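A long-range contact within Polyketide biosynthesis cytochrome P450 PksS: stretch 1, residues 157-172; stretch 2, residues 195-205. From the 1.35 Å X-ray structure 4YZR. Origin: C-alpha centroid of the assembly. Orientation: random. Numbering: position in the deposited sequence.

Stretch 1 (157-172) LMGIPKEDRSQFQIWT
Stretch 2 195-205: DYIAKLIHDRR

Three side-chain hydrogen bonds, all donated by the helix 195-205, fix this contact. Arg204, nearly extended (chi1 m, then t, t), holds the edge of its guanidinium to two backbone carbonyls: NH1 gives to Met158 O at 2.8 Å and NH2 to Gly159 O at 2.8 Å, so two successive carbonyls share one planar group. Gly159 has left helical geometry at phi/psi 68/37, a Schellman motif; positive phi favours glycine, and a CB there would sit 2.8 Å from Arg204 NH1, a clash.

Two turns earlier on the same helix face, Tyr196 (chi1 t, chi2 77°) donates from OH to Asp164 OD2 at 2.6 Å. Asp164 (phi/psi -104/-5, chi1 m) points toward the helix, and its OD2 lies at the edge of the tyrosine ring, near its plane. Over one face of that ring sits Trp171 (chi1 m), CZ3 approaching Tyr196 CG at 3.4 Å with planes at 49°. Phe168 (chi1 t) meets the ring obliquely, CD1 to Tyr196 CE2 at 3.9 Å.

Between the polar anchors, Ile160 (phi/psi -79/119, m/m) brings CD1 to 4.0 Å from Tyr196 CE2 and 3.9 Å from Leu200 CD1 (Leu200 m/t). In the backbone register, Ile160 CA lies 8.8 Å from Leu200 CA, and Phe168 CA lies 9.0 Å from Tyr196 CA.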

ATOM      1  N   LEU A 157       7.455  -7.666  13.691  1.00 12.06           N
ATOM      2  CA  LEU A 157       6.128  -8.272  13.832  1.00 13.37           C
ATOM      3  C   LEU A 157       6.137  -9.741  13.441  1.00 13.44           C
ATOM      4  O   LEU A 157       5.478 -10.571  14.091  1.00 14.35           O
ATOM      5  CB  LEU A 157       5.170  -7.476  12.939  1.00 14.10           C
ATOM      6  CG  LEU A 157       3.729  -7.967  12.911  1.00 15.30           C
ATOM      7  CD1 LEU A 157       3.095  -7.857  14.249  1.00 17.57           C
ATOM      8  CD2 LEU A 157       2.937  -7.196  11.916  1.00 17.93           C
ATOM      9  N   MET A 158       6.872 -10.100  12.408  1.00 12.49           N
ATOM     10  CA  MET A 158       6.975 -11.451  11.934  1.00 14.80           C
ATOM     11  C   MET A 158       8.061 -12.285  12.708  1.00 14.32           C
ATOM     12  O   MET A 158       8.249 -13.481  12.392  1.00 18.22           O
ATOM     13  CB  MET A 158       7.324 -11.496  10.476  1.00 13.11           C
ATOM     14  CG  MET A 158       6.308 -10.831   9.610  1.00 14.83           C
ATOM     15  SD  MET A 158       4.769 -11.738   9.550  1.00 19.05           S
ATOM     16  CE  MET A 158       3.772 -10.637   8.525  1.00 18.10           C
ATOM     17  N   GLY A 159       8.797 -11.715  13.609  1.00 13.01           N
ATOM     18  CA  GLY A 159       9.842 -12.407  14.325  1.00 13.68           C
ATOM     19  C   GLY A 159      10.997 -12.781  13.476  1.00 16.13           C
ATOM     20  O   GLY A 159      11.597 -13.856  13.690  1.00 17.00           O
ATOM     21  N   ILE A 160      11.381 -11.947  12.513  1.00 13.75           N
ATOM     22  CA  ILE A 160      12.557 -12.256  11.679  1.00 14.55           C
ATOM     23  C   ILE A 160      13.790 -11.881  12.541  1.00 14.24           C
ATOM     24  O   ILE A 160      13.948 -10.728  12.897  1.00 16.35           O
ATOM     25  CB  ILE A 160      12.545 -11.417  10.360  1.00 12.72           C
ATOM     26  CG1 ILE A 160      11.294 -11.614   9.546  1.00 13.96           C
ATOM     27  CG2 ILE A 160      13.753 -11.715   9.491  1.00 14.38           C
ATOM     28  CD1 ILE A 160      10.899 -13.012   9.297  1.00 16.38           C
ATOM     29  N   PRO A 161      14.663 -12.896  12.841  1.00 15.36           N
ATOM     30  CA  PRO A 161      15.806 -12.562  13.694  1.00 18.05           C
ATOM     31  C   PRO A 161      16.704 -11.535  13.017  1.00 17.56           C
ATOM     32  O   PRO A 161      16.819 -11.537  11.758  1.00 16.66           O
ATOM     33  CB  PRO A 161      16.525 -13.859  13.764  1.00 19.63           C
ATOM     34  CG  PRO A 161      15.750 -14.934  13.170  1.00 22.89           C
ATOM     35  CD  PRO A 161      14.562 -14.286  12.472  1.00 17.29           C
ATOM     36  N   LYS A 162      17.365 -10.712  13.779  1.00 19.81           N
ATOM     37  CA  LYS A 162      18.223  -9.689  13.279  1.00 21.54           C
ATOM     38  C   LYS A 162      19.287 -10.247  12.304  1.00 20.20           C
ATOM     39  O   LYS A 162      19.563  -9.642  11.245  1.00 20.90           O
ATOM     40  CB  LYS A 162      18.790  -8.861  14.485  1.00 26.09           C
ATOM     41  CG  LYS A 162      19.459  -7.532  14.231  1.00 36.22           C
ATOM     42  CD  LYS A 162      18.571  -6.381  13.708  1.00 39.75           C
ATOM     43  CE  LYS A 162      19.317  -5.488  12.687  1.00 40.73           C
ATOM     44  NZ  LYS A 162      19.662  -6.246  11.433  1.00 36.93           N
ATOM     45  N   GLU A 163      19.780 -11.443  12.590  1.00 19.45           N
ATOM     46  CA  GLU A 163      20.781 -12.054  11.700  1.00 20.66           C
ATOM     47  C   GLU A 163      20.299 -12.447  10.349  1.00 19.48           C
ATOM     48  O   GLU A 163      21.065 -12.733   9.428  1.00 21.30           O
ATOM     49  CB  GLU A 163      21.474 -13.236  12.402  1.00 22.50           C
ATOM     50  CG  GLU A 163      20.610 -14.398  12.774  1.00 23.20           C
ATOM     51  CD  GLU A 163      19.911 -14.275  14.159  1.00 26.27           C
ATOM     52  OE1 GLU A 163      19.803 -13.178  14.792  1.00 26.14           O
ATOM     53  OE2 GLU A 163      19.421 -15.347  14.634  1.00 37.39           O
ATOM     54  N   ASP A 164      18.985 -12.454  10.175  1.00 16.15           N
ATOM     55  CA  ASP A 164      18.341 -12.836   8.928  1.00 13.86           C
ATOM     56  C   ASP A 164      17.785 -11.617   8.066  1.00 11.80           C
ATOM     57  O   ASP A 164      17.367 -11.842   6.978  1.00 12.76           O
ATOM     58  CB  ASP A 164      17.185 -13.758   9.230  1.00 14.82           C
ATOM     59  CG  ASP A 164      17.554 -15.129   9.764  1.00 18.67           C
ATOM     60  OD1 ASP A 164      18.744 -15.442   9.732  1.00 23.07           O
ATOM     61  OD2 ASP A 164      16.601 -15.851  10.032  1.00 20.28           O
ATOM     62  N   ARG A 165      17.907 -10.477   8.673  1.00 12.65           N
ATOM     63  CA  ARG A 165      17.252  -9.298   8.064  1.00 12.48           C
ATOM     64  C   ARG A 165      17.884  -8.833   6.761  1.00 14.67           C
ATOM     65  O   ARG A 165      17.150  -8.457   5.848  1.00 13.17           O
ATOM     66  CB  ARG A 165      17.041  -8.228   9.042  1.00 14.56           C
ATOM     67  CG  ARG A 165      15.932  -8.648  10.043  1.00 16.32           C
ATOM     68  CD  ARG A 165      15.782  -7.634  11.105  1.00 18.26           C
ATOM     69  NE  ARG A 165      15.024  -8.129  12.247  1.00 16.72           N
ATOM     70  CZ  ARG A 165      14.650  -7.416  13.274  1.00 18.51           C
ATOM     71  NH1 ARG A 165      15.056  -6.179  13.470  1.00 19.24           N
ATOM     72  NH2 ARG A 165      13.970  -8.078  14.185  1.00 19.30           N
ATOM     73  N   SER A 166      19.213  -8.857   6.662  1.00 13.82           N
ATOM     74  CA  SER A 166      19.811  -8.442   5.425  1.00 13.50           C
ATOM     75  C   SER A 166      19.395  -9.305   4.291  1.00 13.13           C
ATOM     76  O   SER A 166      19.044  -8.826   3.169  1.00 14.19           O
ATOM     77  CB  SER A 166      21.346  -8.430   5.533  1.00 14.06           C
ATOM     78  OG  SER A 166      21.770  -7.409   6.360  1.00 16.72           O
ATOM     79  N   GLN A 167      19.363 -10.643   4.488  1.00 11.65           N
ATOM     80  CA  GLN A 167      18.904 -11.541   3.526  1.00 11.76           C
ATOM     81  C   GLN A 167      17.380 -11.362   3.211  1.00 11.84           C
ATOM     82  O   GLN A 167      16.946 -11.460   2.063  1.00 11.78           O
ATOM     83  CB  GLN A 167      19.216 -13.000   3.960  1.00 13.10           C
ATOM     84  CG  GLN A 167      18.731 -14.034   3.014  1.00 13.72           C
ATOM     85  CD  GLN A 167      19.421 -13.989   1.665  1.00 16.04           C
ATOM     86  OE1 GLN A 167      20.628 -14.365   1.566  1.00 15.99           O
ATOM     87  NE2 GLN A 167      18.802 -13.535   0.670  1.00 17.01           N
ATOM     88  N   PHE A 168      16.627 -11.214   4.300  1.00 11.66           N
ATOM     89  CA  PHE A 168      15.178 -11.008   4.114  1.00 12.28           C
ATOM     90  C   PHE A 168      14.868  -9.759   3.230  1.00 12.16           C
ATOM     91  O   PHE A 168      14.019  -9.888   2.391  1.00 12.77           O
ATOM     92  CB  PHE A 168      14.545 -10.906   5.497  1.00 12.52           C
ATOM     93  CG  PHE A 168      13.037 -11.032   5.512  1.00 13.72           C
ATOM     94  CD1 PHE A 168      12.476 -12.247   5.246  1.00 13.61           C
ATOM     95  CD2 PHE A 168      12.261  -9.967   5.780  1.00 14.29           C
ATOM     96  CE1 PHE A 168      11.083 -12.409   5.283  1.00 15.58           C
ATOM     97  CE2 PHE A 168      10.851 -10.103   5.824  1.00 15.14           C
ATOM     98  CZ  PHE A 168      10.294 -11.282   5.531  1.00 14.71           C
ATOM     99  N   GLN A 169      15.663  -8.747   3.394  1.00 12.04           N
ATOM    100  CA  GLN A 169      15.543  -7.518   2.599  1.00 12.46           C
ATOM    101  C   GLN A 169      15.802  -7.860   1.169  1.00 13.97           C
ATOM    102  O   GLN A 169      15.072  -7.430   0.223  1.00 13.78           O
ATOM    103  CB  GLN A 169      16.432  -6.431   3.136  1.00 16.98           C
ATOM    104  CG  GLN A 169      16.192  -5.104   2.334  1.00 22.89           C
ATOM    105  CD  GLN A 169      16.681  -3.937   3.137  1.00 29.01           C
ATOM    106  OE1 GLN A 169      17.849  -3.882   3.514  1.00 30.13           O
ATOM    107  NE2 GLN A 169      15.766  -3.033   3.499  1.00 30.88           N
ATOM    108  N   ILE A 170      16.846  -8.608   0.854  1.00 12.70           N
ATOM    109  CA  ILE A 170      17.127  -8.962  -0.539  1.00 11.69           C
ATOM    110  C   ILE A 170      16.016  -9.738  -1.133  1.00 13.21           C
ATOM    111  O   ILE A 170      15.551  -9.415  -2.247  1.00 13.74           O
ATOM    112  CB  ILE A 170      18.473  -9.744  -0.703  1.00 14.23           C
ATOM    113  CG1 ILE A 170      19.619  -8.895  -0.235  1.00 16.43           C
ATOM    114  CG2 ILE A 170      18.669 -10.259  -2.123  1.00 16.25           C
ATOM    115  CD1 ILE A 170      20.952  -9.724  -0.087  1.00 17.71           C
ATOM    116  N   TRP A 171      15.470 -10.753  -0.467  1.00 12.25           N
ATOM    117  CA  TRP A 171      14.422 -11.516  -1.022  1.00 13.38           C
ATOM    118  C   TRP A 171      13.137 -10.676  -1.253  1.00 12.22           C
ATOM    119  O   TRP A 171      12.506 -10.809  -2.282  1.00 13.98           O
ATOM    120  CB  TRP A 171      14.046 -12.686  -0.140  1.00 14.48           C
ATOM    121  CG  TRP A 171      15.027 -13.779  -0.060  1.00 16.22           C
ATOM    122  CD1 TRP A 171      15.753 -14.306  -1.073  1.00 17.24           C
ATOM    123  CD2 TRP A 171      15.236 -14.600   1.095  1.00 16.94           C
ATOM    124  NE1 TRP A 171      16.508 -15.386  -0.568  1.00 19.32           N
ATOM    125  CE2 TRP A 171      16.182 -15.593   0.742  1.00 20.26           C
ATOM    126  CE3 TRP A 171      14.742 -14.575   2.384  1.00 18.59           C
ATOM    127  CZ2 TRP A 171      16.632 -16.556   1.685  1.00 21.85           C
ATOM    128  CZ3 TRP A 171      15.214 -15.560   3.310  1.00 19.48           C
ATOM    129  CH2 TRP A 171      16.105 -16.499   2.948  1.00 21.48           C
ATOM    130  N   THR A 172      12.793  -9.893  -0.220  1.00 12.42           N
ATOM    131  CA  THR A 172      11.500  -9.142  -0.281  1.00 12.88           C
ATOM    132  C   THR A 172      11.556  -8.097  -1.348  1.00 14.06           C
ATOM    133  O   THR A 172      10.553  -7.855  -2.059  1.00 14.32           O
ATOM    134  CB  THR A 172      11.073  -8.625   1.056  1.00 13.27           C
ATOM    135  OG1 THR A 172      12.079  -7.767   1.580  1.00 14.93           O
ATOM    136  CG2 THR A 172      10.725  -9.780   2.011  1.00 16.32           C
ATOM    137  N   ASP A 195      10.601 -20.953   1.149  1.00 19.00           N
ATOM    138  CA  ASP A 195      11.338 -21.977   1.911  1.00 19.29           C
ATOM    139  C   ASP A 195      11.773 -21.463   3.263  1.00 18.18           C
ATOM    140  O   ASP A 195      11.781 -22.169   4.259  1.00 20.35           O
ATOM    141  CB  ASP A 195      12.551 -22.503   1.126  1.00 23.20           C
ATOM    142  CG  ASP A 195      12.157 -23.281  -0.097  1.00 28.58           C
ATOM    143  OD1 ASP A 195      11.106 -23.972  -0.039  1.00 36.02           O
ATOM    144  OD2 ASP A 195      12.933 -23.245  -1.116  1.00 36.14           O
ATOM    145  N   TYR A 196      12.094 -20.127   3.317  1.00 16.91           N
ATOM    146  CA  TYR A 196      12.484 -19.551   4.523  1.00 17.66           C
ATOM    147  C   TYR A 196      11.283 -19.533   5.513  1.00 15.95           C
ATOM    148  O   TYR A 196      11.400 -19.859   6.686  1.00 16.42           O
ATOM    149  CB  TYR A 196      13.060 -18.111   4.282  1.00 15.09           C
ATOM    150  CG  TYR A 196      13.390 -17.405   5.489  1.00 16.22           C
ATOM    151  CD1 TYR A 196      14.541 -17.655   6.241  1.00 15.49           C
ATOM    152  CD2 TYR A 196      12.576 -16.362   5.944  1.00 16.82           C
ATOM    153  CE1 TYR A 196      14.779 -16.946   7.412  1.00 15.99           C
ATOM    154  CE2 TYR A 196      12.830 -15.653   7.039  1.00 16.21           C
ATOM    155  CZ  TYR A 196      13.942 -15.936   7.854  1.00 14.89           C
ATOM    156  OH  TYR A 196      14.227 -15.268   9.036  1.00 17.25           O
ATOM    157  N   ILE A 197      10.141 -19.035   5.035  1.00 15.37           N
ATOM    158  CA  ILE A 197       9.021 -18.983   5.954  1.00 14.65           C
ATOM    159  C   ILE A 197       8.488 -20.350   6.332  1.00 15.64           C
ATOM    160  O   ILE A 197       8.049 -20.508   7.431  1.00 16.82           O
ATOM    161  CB  ILE A 197       7.922 -18.024   5.447  1.00 17.34           C
ATOM    162  CG1 ILE A 197       7.305 -18.444   4.229  1.00 18.34           C
ATOM    163  CG2 ILE A 197       8.398 -16.530   5.414  1.00 18.08           C
ATOM    164  CD1 ILE A 197       5.941 -17.744   3.913  1.00 20.81           C
ATOM    165  N   ALA A 198       8.680 -21.314   5.451  1.00 17.02           N
ATOM    166  CA  ALA A 198       8.253 -22.700   5.805  1.00 19.30           C
ATOM    167  C   ALA A 198       9.047 -23.213   6.987  1.00 20.42           C
ATOM    168  O   ALA A 198       8.512 -23.859   7.855  1.00 22.37           O
ATOM    169  CB  ALA A 198       8.411 -23.638   4.631  1.00 19.97           C
ATOM    170  N   LYS A 199      10.340 -22.916   7.060  1.00 19.98           N
ATOM    171  CA  LYS A 199      11.128 -23.285   8.249  1.00 22.48           C
ATOM    172  C   LYS A 199      10.648 -22.604   9.510  1.00 20.78           C
ATOM    173  O   LYS A 199      10.462 -23.175  10.565  1.00 21.06           O
ATOM    174  CB  LYS A 199      12.599 -23.008   8.048  1.00 27.33           C
ATOM    175  CG  LYS A 199      13.447 -23.312   9.300  1.00 31.93           C
ATOM    176  CD  LYS A 199      14.903 -22.913   9.119  1.00 38.73           C
ATOM    177  CE  LYS A 199      15.659 -22.805  10.452  1.00 44.13           C
ATOM    178  NZ  LYS A 199      15.361 -23.884  11.448  1.00 43.42           N
ATOM    179  N   LEU A 200      10.327 -21.284   9.423  1.00 20.49           N
ATOM    180  CA  LEU A 200       9.819 -20.595  10.609  1.00 18.60           C
ATOM    181  C   LEU A 200       8.485 -21.202  11.010  1.00 17.26           C
ATOM    182  O   LEU A 200       8.212 -21.326  12.185  1.00 19.07           O
ATOM    183  CB  LEU A 200       9.611 -19.087  10.305  1.00 16.84           C
ATOM    184  CG  LEU A 200      10.886 -18.351   9.963  1.00 20.13           C
ATOM    185  CD1 LEU A 200      10.618 -16.834   9.869  1.00 18.82           C
ATOM    186  CD2 LEU A 200      12.044 -18.597  10.892  1.00 20.67           C
ATOM    187  N   ILE A 201       7.617 -21.520  10.061  1.00 17.52           N
ATOM    188  CA  ILE A 201       6.300 -22.065  10.358  1.00 18.17           C
ATOM    189  C   ILE A 201       6.485 -23.425  11.074  1.00 21.30           C
ATOM    190  O   ILE A 201       5.891 -23.679  12.113  1.00 19.93           O
ATOM    191  CB  ILE A 201       5.523 -22.273   9.091  1.00 17.57           C
ATOM    192  CG1 ILE A 201       4.981 -20.942   8.548  1.00 16.88           C
ATOM    193  CG2 ILE A 201       4.324 -23.233   9.293  1.00 18.56           C
ATOM    194  CD1 ILE A 201       4.592 -20.950   7.166  1.00 16.75           C
ATOM    195  N   HIS A 202       7.368 -24.226  10.531  1.00 23.10           N
ATOM    196  CA  HIS A 202       7.613 -25.567  11.182  1.00 25.70           C
ATOM    197  C   HIS A 202       8.061 -25.403  12.594  1.00 26.61           C
ATOM    198  O   HIS A 202       7.526 -26.039  13.516  1.00 25.63           O
ATOM    199  CB  HIS A 202       8.620 -26.292  10.372  1.00 27.28           C
ATOM    200  CG  HIS A 202       9.027 -27.609  10.966  1.00 33.06           C
ATOM    201  ND1 HIS A 202      10.169 -27.759  11.723  1.00 41.32           N
ATOM    202  CD2 HIS A 202       8.437 -28.823  10.920  1.00 38.81           C
ATOM    203  CE1 HIS A 202      10.276 -29.022  12.109  1.00 40.19           C
ATOM    204  NE2 HIS A 202       9.222 -29.679  11.655  1.00 38.08           N
ATOM    205  N   ASP A 203       9.014 -24.503  12.827  1.00 22.17           N
ATOM    206  CA  ASP A 203       9.577 -24.329  14.104  1.00 23.79           C
ATOM    207  C   ASP A 203       8.597 -23.811  15.061  1.00 23.70           C
ATOM    208  O   ASP A 203       8.552 -24.253  16.209  1.00 24.38           O
ATOM    209  CB  ASP A 203      10.820 -23.434  14.032  1.00 27.02           C
ATOM    210  CG  ASP A 203      11.960 -24.053  13.256  1.00 33.75           C
ATOM    211  OD1 ASP A 203      11.930 -25.254  12.824  1.00 34.85           O
ATOM    212  OD2 ASP A 203      12.908 -23.275  13.072  1.00 35.31           O
ATOM    213  N   ARG A 204       7.728 -22.853  14.626  1.00 18.63           N
ATOM    214  CA  ARG A 204       6.811 -22.227  15.548  1.00 18.86           C
ATOM    215  C   ARG A 204       5.508 -22.988  15.822  1.00 20.13           C
ATOM    216  O   ARG A 204       4.847 -22.698  16.774  1.00 23.02           O
ATOM    217  CB  ARG A 204       6.519 -20.755  15.087  1.00 18.95           C
ATOM    218  CG  ARG A 204       7.826 -20.001  15.161  1.00 18.52           C
ATOM    219  CD  ARG A 204       7.849 -18.633  14.448  1.00 19.59           C
ATOM    220  NE  ARG A 204       9.207 -18.083  14.460  1.00 20.51           N
ATOM    221  CZ  ARG A 204       9.534 -16.846  14.121  1.00 19.88           C
ATOM    222  NH1 ARG A 204       8.593 -16.010  13.604  1.00 18.17           N
ATOM    223  NH2 ARG A 204      10.787 -16.508  14.042  1.00 19.85           N
ATOM    224  N   ARG A 205       5.188 -23.900  14.951  1.00 23.62           N
ATOM    225  CA  ARG A 205       4.073 -24.796  15.217  1.00 25.74           C
ATOM    226  C   ARG A 205       4.442 -25.630  16.455  1.00 28.22           C
ATOM    227  O   ARG A 205       3.590 -25.856  17.324  1.00 29.52           O
ATOM    228  CB  ARG A 205       3.792 -25.679  14.030  1.00 28.52           C
ATOM    229  CG  ARG A 205       2.416 -26.370  14.127  1.00 30.46           C
ATOM    230  CD  ARG A 205       2.091 -27.184  12.898  1.00 31.59           C
ATOM    231  NE  ARG A 205       1.645 -26.425  11.703  1.00 32.17           N
ATOM    232  CZ  ARG A 205       2.323 -26.303  10.561  1.00 32.22           C
ATOM    233  NH1 ARG A 205       3.572 -26.747  10.475  1.00 35.82           N
ATOM    234  NH2 ARG A 205       1.780 -25.676   9.513  1.00 36.53           N
TER